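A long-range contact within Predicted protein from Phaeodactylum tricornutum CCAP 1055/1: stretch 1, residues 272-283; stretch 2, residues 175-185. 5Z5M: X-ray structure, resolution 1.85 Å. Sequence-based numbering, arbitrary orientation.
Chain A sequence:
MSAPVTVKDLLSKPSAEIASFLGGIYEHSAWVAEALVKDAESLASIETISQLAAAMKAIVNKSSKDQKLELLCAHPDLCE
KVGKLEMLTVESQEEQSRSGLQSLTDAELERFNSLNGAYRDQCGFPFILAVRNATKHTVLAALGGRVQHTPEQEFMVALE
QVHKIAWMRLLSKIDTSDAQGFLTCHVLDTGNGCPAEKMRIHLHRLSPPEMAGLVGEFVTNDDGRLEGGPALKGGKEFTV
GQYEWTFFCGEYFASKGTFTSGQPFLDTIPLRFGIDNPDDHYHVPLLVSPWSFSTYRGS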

# COMPACT_ATOMS: atom_id res chain seq x y z
N ARG A 272 6.59 -14.51 1.82
CA ARG A 272 7.86 -14.98 2.36
C ARG A 272 8.48 -13.91 3.27
O ARG A 272 8.56 -12.75 2.88
CB ARG A 272 8.81 -15.34 1.21
CG ARG A 272 10.10 -16.03 1.61
CD ARG A 272 10.84 -16.49 0.36
NE ARG A 272 10.00 -17.35 -0.48
CZ ARG A 272 10.28 -17.69 -1.73
NH1 ARG A 272 11.38 -17.25 -2.31
NH2 ARG A 272 9.44 -18.46 -2.41
N PHE A 273 8.89 -14.31 4.47
CA PHE A 273 9.43 -13.36 5.45
C PHE A 273 10.37 -14.00 6.48
O PHE A 273 10.33 -15.21 6.72
CB PHE A 273 8.29 -12.65 6.17
CG PHE A 273 7.50 -13.53 7.10
CD1 PHE A 273 6.51 -14.36 6.62
CD2 PHE A 273 7.77 -13.53 8.46
CE1 PHE A 273 5.78 -15.18 7.47
CE2 PHE A 273 7.04 -14.35 9.32
CZ PHE A 273 6.05 -15.17 8.83
N GLY A 274 11.20 -13.17 7.10
CA GLY A 274 12.15 -13.64 8.08
C GLY A 274 11.80 -13.18 9.48
O GLY A 274 11.28 -12.08 9.66
N ILE A 275 12.08 -14.04 10.46
CA ILE A 275 11.97 -13.69 11.87
C ILE A 275 13.37 -13.62 12.48
O ILE A 275 14.14 -14.57 12.41
CB ILE A 275 11.11 -14.70 12.64
CG1 ILE A 275 9.65 -14.59 12.19
CG2 ILE A 275 11.23 -14.47 14.16
CD1 ILE A 275 8.78 -15.74 12.64
N ASP A 276 13.71 -12.48 13.08
CA ASP A 276 15.07 -12.25 13.53
C ASP A 276 15.23 -12.28 15.06
O ASP A 276 16.34 -12.43 15.56
CB ASP A 276 15.57 -10.90 13.00
CG ASP A 276 17.03 -10.64 13.33
OD1 ASP A 276 17.90 -11.41 12.85
OD2 ASP A 276 17.31 -9.68 14.08
N ASN A 277 14.14 -12.14 15.80
CA ASN A 277 14.23 -12.02 17.26
C ASN A 277 13.11 -12.79 17.97
O ASN A 277 11.95 -12.40 17.91
CB ASN A 277 14.20 -10.53 17.66
CG ASN A 277 14.39 -10.31 19.16
OD1 ASN A 277 14.25 -11.23 19.96
ND2 ASN A 277 14.72 -9.08 19.55
N PRO A 278 13.48 -13.86 18.67
CA PRO A 278 12.51 -14.76 19.32
C PRO A 278 11.77 -14.14 20.51
O PRO A 278 10.80 -14.74 20.98
CB PRO A 278 13.37 -15.94 19.77
CG PRO A 278 14.75 -15.39 19.90
CD PRO A 278 14.87 -14.30 18.88
N ASP A 279 12.23 -12.98 20.98
CA ASP A 279 11.56 -12.22 22.04
C ASP A 279 10.36 -11.41 21.55
O ASP A 279 9.46 -11.09 22.32
CB ASP A 279 12.53 -11.25 22.72
CG ASP A 279 13.55 -11.94 23.60
OD1 ASP A 279 13.22 -12.99 24.21
OD2 ASP A 279 14.68 -11.41 23.71
N ASP A 280 10.37 -11.07 20.26
CA ASP A 280 9.44 -10.07 19.73
C ASP A 280 8.08 -10.61 19.33
O ASP A 280 7.93 -11.79 19.00
CB ASP A 280 10.05 -9.37 18.51
CG ASP A 280 11.11 -8.35 18.88
OD1 ASP A 280 11.22 -8.02 20.08
OD2 ASP A 280 11.82 -7.88 17.97
N HIS A 281 7.09 -9.73 19.35
CA HIS A 281 5.80 -9.99 18.72
C HIS A 281 5.86 -9.56 17.25
O HIS A 281 6.01 -8.37 16.94
CB HIS A 281 4.68 -9.25 19.44
CG HIS A 281 3.35 -9.35 18.76
ND1 HIS A 281 2.31 -8.49 19.03
CD2 HIS A 281 2.89 -10.21 17.81
CE1 HIS A 281 1.27 -8.81 18.28
NE2 HIS A 281 1.60 -9.85 17.53
N TYR A 282 5.78 -10.53 16.35
CA TYR A 282 5.73 -10.23 14.92
C TYR A 282 4.29 -10.31 14.46
O TYR A 282 3.63 -11.32 14.63
CB TYR A 282 6.60 -11.21 14.12
CG TYR A 282 8.07 -10.88 14.07
CD1 TYR A 282 8.84 -10.84 15.22
CD2 TYR A 282 8.70 -10.64 12.85
CE1 TYR A 282 10.20 -10.56 15.16
CE2 TYR A 282 10.05 -10.37 12.78
CZ TYR A 282 10.79 -10.32 13.94
OH TYR A 282 12.14 -10.04 13.88
N HIS A 283 3.80 -9.22 13.89
CA HIS A 283 2.48 -9.22 13.28
C HIS A 283 2.64 -9.05 11.77
O HIS A 283 3.03 -7.98 11.31
CB HIS A 283 1.60 -8.12 13.87
CG HIS A 283 0.23 -8.07 13.29
ND1 HIS A 283 -0.74 -9.00 13.61
CD2 HIS A 283 -0.34 -7.22 12.41
CE1 HIS A 283 -1.85 -8.71 12.95
NE2 HIS A 283 -1.64 -7.64 12.21
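Stretch 2, residues 175-185: DTSDAQGFLTC

Stretch 2 approaches stretch 1 as a turn that runs into a short β-strand, and it lies alongside a segment built in the same order. In stretch 1 a type I turn from Asn 277 to Asp 280 leads into strand 281-283; in stretch 2 a type I turn from Thr 176 to Ala 179 is followed by Gln 180, which is not extended (phi/psi -125/26), by the extended Gly 181 (-74/170), and then by strand 182-184. The two strands run parallel, with 18° between their N-to-C directions, a signed crossing angle of -18° and a closest approach of 4.8 Å between axes. His 281 pairs with Phe 182, Tyr 282 with Leu 183 and His 283 with Thr 184, at CA–CA distances of 5.0, 4.9 and 4.9 Å.

The backbone ladder fixes this register. Phe 182 N donates to Asp 280 O (3.2 Å), Tyr 282 N to Phe 182 O (2.9 Å) and Thr 184 N to Tyr 282 O (3.0 Å), so the bonds of Phe 182 straddle His 281 and those of Tyr 282 straddle Leu 183, the alternation expected of a parallel pair. Just before the strands the chains draw closer still, Asp 279 CA and Gly 181 CA lying 4.2 Å apart. A weak hydrogen bond from Gly 181 N to Pro 278 O, 2.9 Å long, closes this end. The absence of a side chain makes the approach possible: a CB on Gly 181 would point toward stretch 1 and come within 2.3 Å of Pro 278 O and 2.4 Å of Asp 280 O, leaving no room for it.

Ahead of the glycine, the two turns meet through small, compact side chains. Ala 179 points its methyl at Pro 278, with CB of Ala 179 3.9 Å from CB of Pro 278, while Thr 176 CB lies 4.2 Å from Pro 278 CG. The proline ring thus presses against both ends of the stretch 2 turn. A water beside this patch links the residue after the stretch 2 turn to the stretch 1 turn, accepting from Gln 180 N at 3.0 Å and donating to Asp 279 OD1 at 2.4 Å.

Beyond the glycine, the side chains divide between the faces of the sheet. On the face of Tyr 282 and Leu 183, the leucine is the bump and strand 272-275 helps to form its hollow. Leu 183 CD1 rests 3.9 Å from Tyr 282 CB and 4.1 Å from Phe 273 CE2; Leu 183 CD2 lies at the edge of the same ring, 3.9 Å from Phe 273 CZ, and 4.4 Å from Ile 275 CD1.

The other face carries flat rings and a small polar side chain. The rings of His 281 and Phe 182 form an offset stack, their centroids 4.0 Å apart and their planes at 18°; His 281 CD2 comes to 3.3 Å from Phe 182 CE2. Thr 184 fits between the two histidines, its OG1 hydrogen-bonded to His 281 NE2 at 2.9 Å and to His 283 ND1 at 2.8 Å, each ring meeting the hydroxyl at its edge. Together the two stretches bury 640 Å².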

# COMPACT_ATOMS: atom_id res chain seq x y z
N ASP A 175 20.53 -20.49 25.00
CA ASP A 175 19.31 -21.29 24.83
C ASP A 175 18.08 -20.38 24.90
O ASP A 175 17.73 -19.89 25.97
CB ASP A 175 19.25 -22.39 25.89
CG ASP A 175 17.95 -23.19 25.84
OD1 ASP A 175 17.21 -23.11 24.84
OD2 ASP A 175 17.68 -23.91 26.82
N THR A 176 17.43 -20.16 23.77
CA THR A 176 16.30 -19.24 23.71
C THR A 176 14.96 -19.96 23.70
O THR A 176 13.95 -19.40 23.31
CB THR A 176 16.38 -18.33 22.45
OG1 THR A 176 16.41 -19.13 21.27
CG2 THR A 176 17.63 -17.45 22.50
N SER A 177 14.95 -21.21 24.16
CA SER A 177 13.72 -22.00 24.15
C SER A 177 12.67 -21.42 25.10
O SER A 177 11.49 -21.75 25.00
CB SER A 177 14.01 -23.46 24.51
OG SER A 177 14.29 -23.59 25.89
N ASP A 178 13.10 -20.55 26.01
CA ASP A 178 12.18 -19.94 26.96
C ASP A 178 11.78 -18.52 26.55
O ASP A 178 11.12 -17.81 27.32
CB ASP A 178 12.80 -19.91 28.37
CG ASP A 178 14.05 -19.05 28.44
OD1 ASP A 178 14.69 -18.82 27.39
OD2 ASP A 178 14.40 -18.61 29.56
N ALA A 179 12.17 -18.11 25.35
CA ALA A 179 11.74 -16.81 24.82
C ALA A 179 10.22 -16.81 24.69
O ALA A 179 9.61 -17.87 24.56
CB ALA A 179 12.40 -16.52 23.48
N GLN A 180 9.61 -15.63 24.70
CA GLN A 180 8.16 -15.57 24.73
C GLN A 180 7.56 -14.74 23.60
O GLN A 180 6.45 -14.22 23.72
CB GLN A 180 7.71 -15.03 26.10
CG GLN A 180 7.89 -16.05 27.22
CD GLN A 180 7.63 -15.47 28.60
OE1 GLN A 180 8.43 -14.70 29.13
NE2 GLN A 180 6.51 -15.86 29.20
N GLY A 181 8.27 -14.63 22.48
CA GLY A 181 7.75 -13.93 21.33
C GLY A 181 6.68 -14.76 20.65
O GLY A 181 6.50 -15.93 20.99
N PHE A 182 5.97 -14.17 19.70
CA PHE A 182 4.94 -14.91 18.97
C PHE A 182 4.59 -14.24 17.66
O PHE A 182 4.95 -13.08 17.41
CB PHE A 182 3.68 -15.08 19.84
CG PHE A 182 3.03 -13.78 20.26
CD1 PHE A 182 3.51 -13.07 21.35
CD2 PHE A 182 1.91 -13.30 19.60
CE1 PHE A 182 2.92 -11.88 21.75
CE2 PHE A 182 1.30 -12.11 20.00
CZ PHE A 182 1.81 -11.40 21.08
N LEU A 183 3.87 -14.98 16.82
CA LEU A 183 3.53 -14.57 15.47
C LEU A 183 2.02 -14.54 15.27
O LEU A 183 1.34 -15.54 15.52
CB LEU A 183 4.17 -15.51 14.44
CG LEU A 183 3.87 -15.29 12.96
CD1 LEU A 183 4.43 -13.95 12.46
CD2 LEU A 183 4.45 -16.43 12.14
N THR A 184 1.50 -13.39 14.86
CA THR A 184 0.08 -13.27 14.57
C THR A 184 -0.14 -12.80 13.14
O THR A 184 0.78 -12.34 12.46
CB THR A 184 -0.62 -12.27 15.52
OG1 THR A 184 0.02 -10.99 15.43
CG2 THR A 184 -0.58 -12.77 16.97
N CYS A 185 -1.39 -12.89 12.71
CA CYS A 185 -1.77 -12.53 11.35
C CYS A 185 -3.16 -11.90 11.35
O CYS A 185 -4.00 -12.21 12.19
CB CYS A 185 -1.73 -13.75 10.44
SG CYS A 185 -1.89 -13.36 8.69
O HOH W 1 11.24 -13.32 25.61